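Local coordinates for MMACHC-like protein (Caenorhabditis elegans, PDB 5UJC) that probably reduces cyanocobalamin to cob(II)alamin with a flavin and NADPH, and removes the methyl group of methylcobalamin with glutathione, during vitamin B12 processing, at residues Glu23-His28 with Gln95-Asp100; Gly142-Tyr147 with Gly182-Arg187; Pro207-Ser212 with Arg216-Lys221. All blocks are in the same frame, centred on the assembly; numbering follows the deposited sequence. Where two conformers were deposited one is given.

Contact 1: residues Glu23-His28 with Gln95-Asp100; sequences EGFESH and QSFLED
E26 OE1 accepts a hydrogen bond from H28 NE2 and is also hydrogen-bonded to H177; it lies on the face of strand 25-31 turned away from the side chain of F25, which meets L98 and F97. The H28 bond is 2.8 Å long with an N-H...O angle of 155°. E26 OE1 lies in the imidazole plane, but NE2 meets it on the anti side of the carboxylate and well out of the carboxylate plane; H28 and H177 together grip this one oxygen. On the other face, L98 CD2 comes up to the rim of the F25 ring, near its plane, 3.9 Å from F25 CE1. F97 CZ arrives at the same rim, 4.3 Å from F25 CZ. The two phenyl planes are only about 20° apart, yet the rings do not overlap. F97 has its CG nearly anti to the backbone N (chi1 158°), which swings the ring off the helix toward F25. In the fold, strand 25-31 is an outermost strand of the antiparallel four-stranded sheet of this MMACHC-family protein, and helix 93-109 meets the beginning of that strand through these three buried side chains. The backbones stay well apart, 10.8 Å between F25 CA and L98 CA. Helix 62-80 adds to the cluster: M64 touches F25, while W72 meets the F97 ring edge-to-face and is hydrogen-bonded to D100 OD2.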
ATOM      1  N   GLU A  23     -14.704  -3.015  -1.997  1.00 21.91           N
ATOM      2  CA  GLU A  23     -14.243  -3.172  -0.595  0.59 23.07           C
ATOM      3  C   GLU A  23     -12.877  -2.532  -0.377  1.00 22.19           C
ATOM      4  O   GLU A  23     -12.304  -2.637   0.718  1.00 28.97           O
ATOM      5  CB  GLU A  23     -14.140  -4.677  -0.207  0.59 28.04           C
ATOM      6  CG  GLU A  23     -15.479  -5.452  -0.094  0.59 25.97           C
ATOM      7  CD  GLU A  23     -16.415  -4.964   1.046  0.59 27.66           C
ATOM      8  OE1 GLU A  23     -16.124  -5.216   2.237  0.59 24.12           O
ATOM      9  OE2 GLU A  23     -17.498  -4.412   0.736  0.59 34.26           O
ATOM     10  N   GLY A  24     -12.328  -1.912  -1.408  1.00 14.97           N
ATOM     11  CA  GLY A  24     -11.180  -1.077  -1.246  1.00 11.43           C
ATOM     12  C   GLY A  24      -9.841  -1.650  -1.612  1.00  8.97           C
ATOM     13  O   GLY A  24      -8.837  -1.169  -1.115  1.00  9.58           O
ATOM     14  N   PHE A  25      -9.804  -2.556  -2.602  1.00  9.26           N
ATOM     15  CA  PHE A  25      -8.520  -3.063  -3.120  1.00  8.90           C
ATOM     16  C   PHE A  25      -8.392  -2.864  -4.610  1.00  9.73           C
ATOM     17  O   PHE A  25      -9.392  -2.924  -5.335  1.00 12.06           O
ATOM     18  CB  PHE A  25      -8.394  -4.561  -2.812  1.00 10.91           C
ATOM     19  CG  PHE A  25      -8.384  -4.878  -1.341  1.00 11.48           C
ATOM     20  CD1 PHE A  25      -7.211  -4.769  -0.608  1.00 11.81           C
ATOM     21  CD2 PHE A  25      -9.556  -5.272  -0.680  1.00 11.81           C
ATOM     22  CE1 PHE A  25      -7.199  -5.058   0.752  1.00 13.43           C
ATOM     23  CE2 PHE A  25      -9.542  -5.552   0.664  1.00 15.03           C
ATOM     24  CZ  PHE A  25      -8.366  -5.453   1.385  1.00 14.27           C
ATOM     25  N   GLU A  26      -7.149  -2.708  -5.074  1.00  9.59           N
ATOM     26  CA  GLU A  26      -6.813  -2.725  -6.503  1.00  9.98           C
ATOM     27  C   GLU A  26      -5.623  -3.641  -6.689  1.00  9.71           C
ATOM     28  O   GLU A  26      -4.760  -3.698  -5.817  1.00 12.29           O
ATOM     29  CB  GLU A  26      -6.323  -1.340  -6.970  1.00 15.98           C
ATOM     30  CG  GLU A  26      -7.306  -0.254  -7.028  1.00 17.51           C
ATOM     31  CD  GLU A  26      -6.723   1.012  -7.714  1.00 15.12           C
ATOM     32  OE1 GLU A  26      -5.439   1.128  -7.971  1.00 13.01           O
ATOM     33  OE2 GLU A  26      -7.510   1.893  -8.009  1.00 18.31           O
ATOM     34  N   SER A  27      -5.508  -4.250  -7.871  1.00  9.32           N
ATOM     35  CA  SER A  27      -4.304  -4.988  -8.221  1.00 10.06           C
ATOM     36  C   SER A  27      -3.741  -4.531  -9.540  1.00  8.98           C
ATOM     37  O   SER A  27      -4.483  -4.116 -10.449  1.00 11.50           O
ATOM     38  CB  SER A  27      -4.530  -6.505  -8.210  1.00 12.18           C
ATOM     39  OG  SER A  27      -5.236  -6.941  -9.326  1.00 16.26           O
ATOM     40  N   HIS A  28      -2.403  -4.623  -9.643  1.00  9.48           N
ATOM     41  CA  HIS A  28      -1.674  -4.182 -10.818  1.00  9.49           C
ATOM     42  C   HIS A  28      -0.572  -5.201 -11.139  1.00  9.76           C
ATOM     43  O   HIS A  28       0.230  -5.553 -10.271  1.00 10.91           O
ATOM     44  CB  HIS A  28      -1.029  -2.818 -10.552  1.00 10.21           C
ATOM     45  CG  HIS A  28      -2.011  -1.760 -10.186  1.00 11.08           C
ATOM     46  ND1 HIS A  28      -2.477  -0.848 -11.085  1.00 13.27           N
ATOM     47  CD2 HIS A  28      -2.626  -1.484  -9.014  1.00 10.89           C
ATOM     48  CE1 HIS A  28      -3.331  -0.037 -10.481  1.00 14.08           C
ATOM     49  NE2 HIS A  28      -3.461  -0.428  -9.232  1.00 13.29           N
ATOM     50  N   GLN A  95      -3.560  -5.396  10.510  1.00  8.72           N
ATOM     51  CA  GLN A  95      -2.842  -6.571   9.984  1.00  8.80           C
ATOM     52  C   GLN A  95      -3.620  -7.858  10.174  1.00  9.66           C
ATOM     53  O   GLN A  95      -3.616  -8.729   9.305  1.00 10.41           O
ATOM     54  CB  GLN A  95      -1.464  -6.675  10.623  1.00  8.97           C
ATOM     55  CG  GLN A  95      -0.537  -5.619  10.085  1.00 10.29           C
ATOM     56  CD  GLN A  95       0.796  -5.543  10.806  1.00  9.76           C
ATOM     57  OE1 GLN A  95       1.042  -6.237  11.804  1.00 12.57           O
ATOM     58  NE2 GLN A  95       1.668  -4.676  10.312  1.00 10.46           N
ATOM     59  N   SER A  96      -4.370  -7.934  11.246  1.00  9.86           N
ATOM     60  CA  SER A  96      -5.225  -9.098  11.466  1.00  9.97           C
ATOM     61  C   SER A  96      -6.341  -9.178  10.389  1.00  9.30           C
ATOM     62  O   SER A  96      -6.617 -10.239   9.829  1.00 11.53           O
ATOM     63  CB  SER A  96      -5.843  -9.062  12.883  1.00 11.24           C
ATOM     64  OG  SER A  96      -4.850  -9.209  13.868  1.00 13.86           O
ATOM     65  N   PHE A  97      -6.970  -8.046  10.134  1.00  9.11           N
ATOM     66  CA  PHE A  97      -7.965  -7.917   9.071  1.00  9.18           C
ATOM     67  C   PHE A  97      -7.367  -8.297   7.717  1.00  9.06           C
ATOM     68  O   PHE A  97      -7.921  -9.126   7.007  1.00 10.36           O
ATOM     69  CB  PHE A  97      -8.512  -6.493   9.054  1.00  9.88           C
ATOM     70  CG  PHE A  97      -9.124  -6.089   7.751  1.00 10.36           C
ATOM     71  CD1 PHE A  97     -10.366  -6.548   7.366  1.00 12.20           C
ATOM     72  CD2 PHE A  97      -8.436  -5.248   6.902  1.00 12.08           C
ATOM     73  CE1 PHE A  97     -10.916  -6.146   6.138  1.00 14.34           C
ATOM     74  CE2 PHE A  97      -8.949  -4.874   5.700  1.00 14.83           C
ATOM     75  CZ  PHE A  97     -10.187  -5.308   5.307  1.00 15.20           C
ATOM     76  N   LEU A  98      -6.212  -7.731   7.383  1.00  8.46           N
ATOM     77  CA  LEU A  98      -5.610  -8.004   6.084  1.00  9.83           C
ATOM     78  C   LEU A  98      -5.232  -9.469   5.962  1.00 11.26           C
ATOM     79  O   LEU A  98      -5.417 -10.078   4.895  1.00 12.14           O
ATOM     80  CB  LEU A  98      -4.387  -7.116   5.876  1.00 10.37           C
ATOM     81  CG  LEU A  98      -4.698  -5.647   5.583  1.00 11.37           C
ATOM     82  CD1 LEU A  98      -3.434  -4.797   5.723  1.00 13.69           C
ATOM     83  CD2 LEU A  98      -5.332  -5.487   4.195  1.00 16.24           C
ATOM     84  N   GLU A  99      -4.706 -10.062   7.045  1.00 11.93           N
ATOM     85  CA  GLU A  99      -4.321 -11.481   7.027  0.60 14.09           C
ATOM     86  C   GLU A  99      -5.561 -12.332   6.737  1.00 13.01           C
ATOM     87  O   GLU A  99      -5.503 -13.294   5.967  1.00 13.92           O
ATOM     88  CB  GLU A  99      -3.680 -11.908   8.385  0.60 16.67           C
ATOM     89  CG  GLU A  99      -2.234 -11.378   8.656  0.60 19.79           C
ATOM     90  CD  GLU A  99      -1.890 -11.293  10.185  0.60 18.99           C
ATOM     91  OE1 GLU A  99      -2.612 -11.941  11.019  0.60 22.51           O
ATOM     92  OE2 GLU A  99      -0.906 -10.565  10.560  0.60 18.63           O
ATOM     93  N   ASP A 100      -6.670 -11.984   7.374  1.00 13.19           N
ATOM     94  CA  ASP A 100      -7.917 -12.715   7.169  1.00 13.88           C
ATOM     95  C   ASP A 100      -8.386 -12.619   5.723  1.00 13.47           C
ATOM     96  O   ASP A 100      -8.749 -13.629   5.114  1.00 16.01           O
ATOM     97  CB  ASP A 100      -9.022 -12.202   8.095  1.00 15.71           C
ATOM     98  CG  ASP A 100      -8.919 -12.736   9.491  1.00 20.02           C
ATOM     99  OD1 ASP A 100      -8.068 -13.601   9.747  1.00 26.02           O
ATOM    100  OD2 ASP A 100      -9.713 -12.272  10.347  1.00 23.32           O
TER

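Contact 2: residues Gly142-Tyr147 with Gly182-Arg187; sequences GAAFYY and GHFAFR
A144 CB points at the ends of two phenyl rings, F184 and F186, at the junction between the two antiparallel sheets of the protein: A144 directly precedes strand 145-147 of the small two-stranded sheet, and F186 lies on strand 185-196 of the four-stranded one. A144 CB is 4.1 Å from F184 CZ and 4.3 Å from F186 CZ, approaching each ring obliquely. The two rings stand almost perpendicular, their planes about 87° apart. F184 turns its edge to F186, so that F184 CE2 sits 3.5 Å above the F186 plane, displaced toward the rim. Seen from F184, the neighbour F186 CE1 lies in its ring plane, 3.8 Å from F184 CE2. F184 holds its CG between the backbone N and the carbonyl carbon (chi1 82°), a crowded position that sends the ring out toward A144, with its CE2 edge over F186. The contact is buried and wholly apolar. Before it, G142 closes helix 134-140 with a Schellman motif, and the chain then turns through A143 to A144. M134 and Q135 of that helix touch F186, S175 of the partner strand touches both A144 and F186, and the F184 ring meets that of H177. Y146, F184, A185 and F186 belong to the co-methylcobalamin pocket: Y146 OH is hydrogen-bonded to O5 of the cobalamin, and the backbone oxygen F186 O to a nitrogen of the same ligand.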
ATOM      1  N   GLY A 142       2.844   1.024 -13.018  1.00 11.03           N
ATOM      2  CA  GLY A 142       1.986   2.113 -13.514  1.00 12.11           C
ATOM      3  C   GLY A 142       0.875   2.519 -12.567  1.00 11.59           C
ATOM      4  O   GLY A 142      -0.014   3.270 -12.954  1.00 13.39           O
ATOM      5  N   ALA A 143       0.886   1.990 -11.349  1.00 10.44           N
ATOM      6  CA  ALA A 143      -0.195   2.251 -10.383  1.00 10.38           C
ATOM      7  C   ALA A 143      -0.173   3.638  -9.791  1.00 10.01           C
ATOM      8  O   ALA A 143      -1.225   4.234  -9.559  1.00 10.83           O
ATOM      9  CB  ALA A 143      -0.175   1.220  -9.266  1.00 11.23           C
ATOM     10  N   ALA A 144       1.029   4.158  -9.541  1.00  9.51           N
ATOM     11  CA  ALA A 144       1.187   5.445  -8.874  1.00  9.41           C
ATOM     12  C   ALA A 144       2.567   5.954  -9.193  1.00  8.82           C
ATOM     13  O   ALA A 144       3.520   5.190  -9.188  1.00 10.08           O
ATOM     14  CB  ALA A 144       1.001   5.280  -7.371  1.00  9.29           C
ATOM     15  N   PHE A 145       2.670   7.258  -9.456  1.00  8.79           N
ATOM     16  CA  PHE A 145       3.947   7.892  -9.792  1.00  9.26           C
ATOM     17  C   PHE A 145       4.725   8.125  -8.498  1.00  8.48           C
ATOM     18  O   PHE A 145       4.208   8.699  -7.533  1.00  9.30           O
ATOM     19  CB  PHE A 145       3.702   9.199 -10.509  1.00 10.22           C
ATOM     20  CG  PHE A 145       4.899   9.706 -11.252  1.00 11.71           C
ATOM     21  CD1 PHE A 145       5.969  10.277 -10.576  1.00 11.00           C
ATOM     22  CD2 PHE A 145       4.963   9.608 -12.620  1.00 12.48           C
ATOM     23  CE1 PHE A 145       7.078  10.723 -11.268  1.00 12.23           C
ATOM     24  CE2 PHE A 145       6.073  10.032 -13.315  1.00 13.12           C
ATOM     25  CZ  PHE A 145       7.133  10.599 -12.632  1.00 13.62           C
ATOM     26  N   TYR A 146       5.952   7.648  -8.475  1.00  9.45           N
ATOM     27  CA  TYR A 146       6.799   7.729  -7.300  1.00  8.94           C
ATOM     28  C   TYR A 146       7.725   8.959  -7.415  1.00  9.31           C
ATOM     29  O   TYR A 146       8.646   8.982  -8.257  1.00 10.30           O
ATOM     30  CB  TYR A 146       7.621   6.435  -7.168  1.00  9.12           C
ATOM     31  CG  TYR A 146       8.566   6.349  -5.982  1.00  8.90           C
ATOM     32  CD1 TYR A 146       8.311   7.030  -4.782  1.00  8.98           C
ATOM     33  CD2 TYR A 146       9.656   5.501  -6.029  1.00  9.48           C
ATOM     34  CE1 TYR A 146       9.145   6.884  -3.687  1.00  9.82           C
ATOM     35  CE2 TYR A 146      10.512   5.366  -4.946  1.00  9.29           C
ATOM     36  CZ  TYR A 146      10.252   6.070  -3.771  1.00  9.43           C
ATOM     37  OH  TYR A 146      11.083   5.944  -2.657  1.00 10.94           O
ATOM     38  N   TYR A 147       7.500   9.932  -6.528  1.00  9.32           N
ATOM     39  CA  TYR A 147       8.277  11.152  -6.469  1.00  9.50           C
ATOM     40  C   TYR A 147       9.423  10.976  -5.478  1.00  9.28           C
ATOM     41  O   TYR A 147       9.204  10.883  -4.245  1.00 11.04           O
ATOM     42  CB  TYR A 147       7.374  12.339  -6.087  1.00 10.96           C
ATOM     43  CG  TYR A 147       6.391  12.643  -7.157  1.00 10.21           C
ATOM     44  CD1 TYR A 147       6.754  13.380  -8.264  1.00 10.76           C
ATOM     45  CD2 TYR A 147       5.096  12.145  -7.104  1.00  9.96           C
ATOM     46  CE1 TYR A 147       5.894  13.557  -9.310  1.00 11.35           C
ATOM     47  CE2 TYR A 147       4.201  12.349  -8.147  1.00 10.47           C
ATOM     48  CZ  TYR A 147       4.617  13.022  -9.263  1.00 10.52           C
ATOM     49  OH  TYR A 147       3.755  13.202 -10.328  1.00 13.56           O
ATOM     50  N   GLY A 182      -2.735  10.691  -2.253  1.00  7.86           N
ATOM     51  CA  GLY A 182      -2.123   9.932  -1.177  1.00  7.95           C
ATOM     52  C   GLY A 182      -3.112   9.205  -0.260  1.00  7.67           C
ATOM     53  O   GLY A 182      -2.706   8.681   0.786  1.00  8.57           O
ATOM     54  N   HIS A 183      -4.379   9.125  -0.668  1.00  7.66           N
ATOM     55  CA  HIS A 183      -5.420   8.462   0.105  1.00  7.94           C
ATOM     56  C   HIS A 183      -5.494   6.979  -0.297  1.00  8.02           C
ATOM     57  O   HIS A 183      -6.520   6.472  -0.770  1.00  8.28           O
ATOM     58  CB  HIS A 183      -6.737   9.151  -0.144  1.00  8.55           C
ATOM     59  CG  HIS A 183      -6.768  10.565   0.315  1.00  8.91           C
ATOM     60  ND1 HIS A 183      -7.090  10.916   1.614  1.00  8.81           N
ATOM     61  CD2 HIS A 183      -6.570  11.725  -0.354  1.00 10.27           C
ATOM     62  CE1 HIS A 183      -7.051  12.225   1.718  1.00  9.87           C
ATOM     63  NE2 HIS A 183      -6.744  12.738   0.539  1.00 10.60           N
ATOM     64  N   PHE A 184      -4.369   6.305  -0.135  1.00  7.05           N
ATOM     65  CA  PHE A 184      -4.262   4.895  -0.470  1.00  7.04           C
ATOM     66  C   PHE A 184      -3.005   4.358   0.224  1.00  6.80           C
ATOM     67  O   PHE A 184      -2.205   5.145   0.752  1.00  8.34           O
ATOM     68  CB  PHE A 184      -4.141   4.694  -2.011  1.00  8.41           C
ATOM     69  CG  PHE A 184      -2.740   4.893  -2.546  1.00  8.19           C
ATOM     70  CD1 PHE A 184      -2.215   6.169  -2.750  1.00  8.12           C
ATOM     71  CD2 PHE A 184      -1.944   3.808  -2.839  1.00  9.05           C
ATOM     72  CE1 PHE A 184      -0.905   6.335  -3.201  1.00  8.52           C
ATOM     73  CE2 PHE A 184      -0.628   3.969  -3.280  1.00  9.89           C
ATOM     74  CZ  PHE A 184      -0.116   5.238  -3.471  1.00  8.97           C
ATOM     75  N   ALA A 185      -2.815   3.035   0.194  1.00  6.99           N
ATOM     76  CA  ALA A 185      -1.578   2.442   0.655  1.00  7.59           C
ATOM     77  C   ALA A 185      -1.236   1.224  -0.150  1.00  7.47           C
ATOM     78  O   ALA A 185      -2.118   0.518  -0.623  1.00  9.07           O
ATOM     79  CB  ALA A 185      -1.688   2.075   2.126  1.00  8.62           C
ATOM     80  N   PHE A 186       0.058   0.944  -0.263  1.00  7.31           N
ATOM     81  CA  PHE A 186       0.489  -0.336  -0.814  1.00  6.80           C
ATOM     82  C   PHE A 186       0.341  -1.406   0.269  1.00  7.08           C
ATOM     83  O   PHE A 186       0.542  -1.131   1.429  1.00 10.04           O
ATOM     84  CB  PHE A 186       1.923  -0.248  -1.291  1.00  7.20           C
ATOM     85  CG  PHE A 186       2.130   0.775  -2.362  1.00  8.22           C
ATOM     86  CD1 PHE A 186       1.648   0.546  -3.653  1.00  9.58           C
ATOM     87  CD2 PHE A 186       2.748   1.993  -2.088  1.00  9.32           C
ATOM     88  CE1 PHE A 186       1.855   1.494  -4.654  1.00 10.44           C
ATOM     89  CE2 PHE A 186       2.969   2.922  -3.100  1.00  8.83           C
ATOM     90  CZ  PHE A 186       2.522   2.683  -4.354  1.00  8.95           C
ATOM     91  N   ARG A 187      -0.064  -2.604  -0.111  1.00  7.33           N
ATOM     92  CA  ARG A 187      -0.304  -3.656   0.887  1.00  7.25           C
ATOM     93  C   ARG A 187       0.554  -4.895   0.670  1.00  7.45           C
ATOM     94  O   ARG A 187       1.233  -5.344   1.603  1.00  9.41           O
ATOM     95  CB  ARG A 187      -1.805  -4.026   0.970  1.00  8.20           C
ATOM     96  CG  ARG A 187      -2.667  -2.865   1.471  1.00  8.52           C
ATOM     97  CD  ARG A 187      -2.318  -2.468   2.897  1.00  8.56           C
ATOM     98  NE  ARG A 187      -3.113  -1.346   3.385  1.00  8.15           N
ATOM     99  CZ  ARG A 187      -2.848  -0.698   4.505  1.00  9.19           C
ATOM    100  NH1 ARG A 187      -1.913  -1.161   5.347  1.00 10.37           N
ATOM    101  NH2 ARG A 187      -3.530   0.402   4.814  1.00  9.97           N
TER

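Contact 3: residues Pro207-Ser212 with Arg216-Lys221; sequences PILTAS and RTALEK
The first turn of helix 212-225 joins S212 to R216, and the loop leading into it lays L209 against A218 one half-turn further on. R216 N donates to S212 O over 2.9 Å with an N-H...O angle of 159°, the i to i+4 bond that opens the helix; A211 occupies the N-cap position just before it. R216 also folds its side chain back over S212. The chain bends at chi3 (-84°), which brings the guanidinium across the same carbonyl, with S212 O 3.8 Å above its plane and over its centre. R216 NH1 lies 3.7 Å from S212 CB, and R216 CG is 3.6 Å from S212 O. The polar end is held elsewhere: NH1 forms a salt bridge with E213, and NH2 is hydrogen-bonded to the backbone oxygen of F152, tying this helix start to a separate loop. With an alanine here, E213 would probably lose its salt-bridge mate and the F152 carbonyl its arginine donor, while S212 would be stripped of the flat group lying over it. The loop follows strand 185-196 and returns against the helix through L209. L209 CD1 touches A218 CB at 3.9 Å, an apolar contact. L176 of strand 174-176 also packs on L209, and F234 on A218.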
ATOM      1  N   PRO A 207       1.652  11.083 -14.604  1.00 15.56           N
ATOM      2  CA  PRO A 207       2.185  12.188 -13.868  1.00 14.72           C
ATOM      3  C   PRO A 207       1.084  12.942 -13.124  1.00 14.45           C
ATOM      4  O   PRO A 207       0.046  13.267 -13.704  1.00 18.88           O
ATOM      5  CB  PRO A 207       2.796  13.089 -14.954  1.00 18.82           C
ATOM      6  CG  PRO A 207       2.960  12.251 -16.129  1.00 24.73           C
ATOM      7  CD  PRO A 207       1.959  11.162 -16.048  1.00 18.53           C
ATOM      8  N   ILE A 208       1.296  13.172 -11.848  1.00 13.09           N
ATOM      9  CA  ILE A 208       0.329  13.860 -11.012  1.00 12.90           C
ATOM     10  C   ILE A 208       0.752  15.313 -10.769  1.00 12.49           C
ATOM     11  O   ILE A 208      -0.040  16.226 -10.910  1.00 15.36           O
ATOM     12  CB  ILE A 208       0.138  13.128  -9.668  1.00 12.55           C
ATOM     13  CG1 ILE A 208      -0.292  11.667  -9.904  1.00 13.84           C
ATOM     14  CG2 ILE A 208      -0.882  13.864  -8.801  1.00 12.92           C
ATOM     15  CD1 ILE A 208      -1.523  11.519 -10.756  1.00 13.77           C
ATOM     16  N   LEU A 209       1.993  15.494 -10.355  1.00 11.73           N
ATOM     17  CA  LEU A 209       2.553  16.809 -10.105  1.00 12.44           C
ATOM     18  C   LEU A 209       3.583  17.118 -11.169  1.00 14.05           C
ATOM     19  O   LEU A 209       4.613  16.433 -11.267  1.00 18.18           O
ATOM     20  CB  LEU A 209       3.218  16.847  -8.748  1.00 13.06           C
ATOM     21  CG  LEU A 209       2.296  16.575  -7.559  1.00 13.66           C
ATOM     22  CD1 LEU A 209       3.066  16.608  -6.259  1.00 15.37           C
ATOM     23  CD2 LEU A 209       1.139  17.557  -7.512  1.00 14.38           C
ATOM     24  N   THR A 210       3.295  18.115 -11.985  1.00 12.69           N
ATOM     25  CA  THR A 210       4.117  18.427 -13.135  1.00 14.03           C
ATOM     26  C   THR A 210       5.128  19.544 -12.850  1.00 14.56           C
ATOM     27  O   THR A 210       6.087  19.727 -13.628  1.00 18.01           O
ATOM     28  CB  THR A 210       3.243  18.816 -14.318  1.00 15.46           C
ATOM     29  OG1 THR A 210       2.345  19.841 -13.919  1.00 15.83           O
ATOM     30  CG2 THR A 210       2.463  17.595 -14.822  1.00 17.97           C
ATOM     31  N   ALA A 211       4.933  20.285 -11.756  1.00 11.87           N
ATOM     32  CA  ALA A 211       5.867  21.372 -11.382  1.00 11.94           C
ATOM     33  C   ALA A 211       6.738  20.919 -10.214  1.00 11.94           C
ATOM     34  O   ALA A 211       6.205  20.478  -9.149  1.00 12.27           O
ATOM     35  CB  ALA A 211       5.096  22.628 -11.016  1.00 14.92           C
ATOM     36  N   SER A 212       8.060  21.035 -10.375  1.00 13.62           N
ATOM     37  CA  SER A 212       8.989  20.524  -9.369  0.70 13.01           C
ATOM     38  C   SER A 212       8.810  21.166  -8.002  1.00 14.35           C
ATOM     39  O   SER A 212       9.022  20.513  -6.979  1.00 15.33           O
ATOM     40  CB  SER A 212      10.433  20.665  -9.835  0.70 15.66           C
ATOM     41  OG  SER A 212      10.674  19.824 -10.946  0.70 19.20           O
ATOM     42  N   ARG A 216       8.404  19.271  -4.409  1.00 12.75           N
ATOM     43  CA  ARG A 216       9.210  19.484  -3.216  1.00 13.21           C
ATOM     44  C   ARG A 216       8.326  19.845  -2.001  1.00 13.71           C
ATOM     45  O   ARG A 216       8.552  19.350  -0.897  1.00 13.80           O
ATOM     46  CB  ARG A 216      10.303  20.548  -3.454  1.00 14.49           C
ATOM     47  CG  ARG A 216      11.439  20.064  -4.365  1.00 16.13           C
ATOM     48  CD  ARG A 216      12.602  21.055  -4.457  1.00 22.25           C
ATOM     49  NE  ARG A 216      12.320  22.050  -5.456  1.00 29.38           N
ATOM     50  CZ  ARG A 216      12.648  21.965  -6.761  1.00 25.81           C
ATOM     51  NH1 ARG A 216      12.262  22.914  -7.579  1.00 30.08           N
ATOM     52  NH2 ARG A 216      13.363  20.927  -7.246  1.00 28.44           N
ATOM     53  N   THR A 217       7.280  20.627  -2.231  1.00 14.27           N
ATOM     54  CA  THR A 217       6.342  20.971  -1.159  1.00 14.39           C
ATOM     55  C   THR A 217       5.614  19.719  -0.658  1.00 12.54           C
ATOM     56  O   THR A 217       5.467  19.516   0.542  1.00 13.32           O
ATOM     57  CB  THR A 217       5.335  22.022  -1.614  1.00 14.84           C
ATOM     58  OG1 THR A 217       6.044  23.193  -2.009  1.00 18.52           O
ATOM     59  CG2 THR A 217       4.370  22.386  -0.493  1.00 16.34           C
ATOM     60  N   ALA A 218       5.173  18.877  -1.588  1.00 11.27           N
ATOM     61  CA  ALA A 218       4.466  17.638  -1.222  1.00 11.25           C
ATOM     62  C   ALA A 218       5.373  16.743  -0.373  1.00 10.98           C
ATOM     63  O   ALA A 218       4.931  16.160   0.640  1.00 11.99           O
ATOM     64  CB  ALA A 218       4.010  16.902  -2.469  1.00 11.79           C
ATOM     65  N   LEU A 219       6.643  16.630  -0.775  1.00 11.39           N
ATOM     66  CA  LEU A 219       7.561  15.791  -0.052  1.00 11.38           C
ATOM     67  C   LEU A 219       7.862  16.329   1.350  1.00 11.79           C
ATOM     68  O   LEU A 219       8.002  15.539   2.307  1.00 11.88           O
ATOM     69  CB  LEU A 219       8.853  15.570  -0.847  1.00 11.72           C
ATOM     70  CG  LEU A 219       8.707  14.704  -2.105  1.00 14.09           C
ATOM     71  CD1 LEU A 219       9.951  14.713  -2.953  1.00 15.60           C
ATOM     72  CD2 LEU A 219       8.340  13.317  -1.734  1.00 17.04           C
ATOM     73  N   GLU A 220       7.946  17.646   1.488  1.00 11.96           N
ATOM     74  CA  GLU A 220       8.079  18.261   2.813  1.00 12.30           C
ATOM     75  C   GLU A 220       6.831  18.026   3.676  1.00 11.87           C
ATOM     76  O   GLU A 220       6.947  17.698   4.841  1.00 13.92           O
ATOM     77  CB  GLU A 220       8.395  19.745   2.698  1.00 14.13           C
ATOM     78  CG  GLU A 220       9.810  19.996   2.131  1.00 15.68           C
ATOM     79  CD  GLU A 220      10.201  21.454   2.037  1.00 23.69           C
ATOM     80  OE1 GLU A 220       9.517  22.299   2.628  1.00 32.29           O
ATOM     81  OE2 GLU A 220      11.239  21.753   1.387  1.00 27.90           O
ATOM     82  N   LYS A 221       5.649  18.187   3.096  1.00 11.48           N
ATOM     83  CA  LYS A 221       4.404  17.968   3.852  1.00 13.10           C
ATOM     84  C   LYS A 221       4.319  16.518   4.326  1.00 11.99           C
ATOM     85  O   LYS A 221       3.865  16.231   5.429  1.00 12.85           O
ATOM     86  CB  LYS A 221       3.178  18.319   3.008  1.00 14.06           C
ATOM     87  CG  LYS A 221       2.903  19.823   2.864  1.00 17.96           C
ATOM     88  CD  LYS A 221       2.419  20.473   4.179  1.00 23.38           C
ATOM     89  CE  LYS A 221       1.275  19.702   4.870  1.00 28.95           C
ATOM     90  NZ  LYS A 221       0.593  20.480   5.954  1.00 31.84           N
TER

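How the contacts relate
Contact 2 is central, its centre about 15 Å from that of contact 1 and about 14 Å from that of contact 3, while the centres of contacts 1 and 3 are about 28 Å apart and the two do not touch. Contacts 1 and 2 share the four-stranded sheet and meet where H28 ND1 packs on A143 CB at 3.6 Å and L98 CD1 on R187 CD at 3.8 Å. Contacts 2 and 3 join through Y147 OH, 2.9 Å from both I208 N and L209 N, two probable hydrogen bonds. The bound co-methylcobalamin lies nearest contact 2, about 3 Å from the F186 side chain, against about 8 Å from that of L98 and about 10 Å from that of A218.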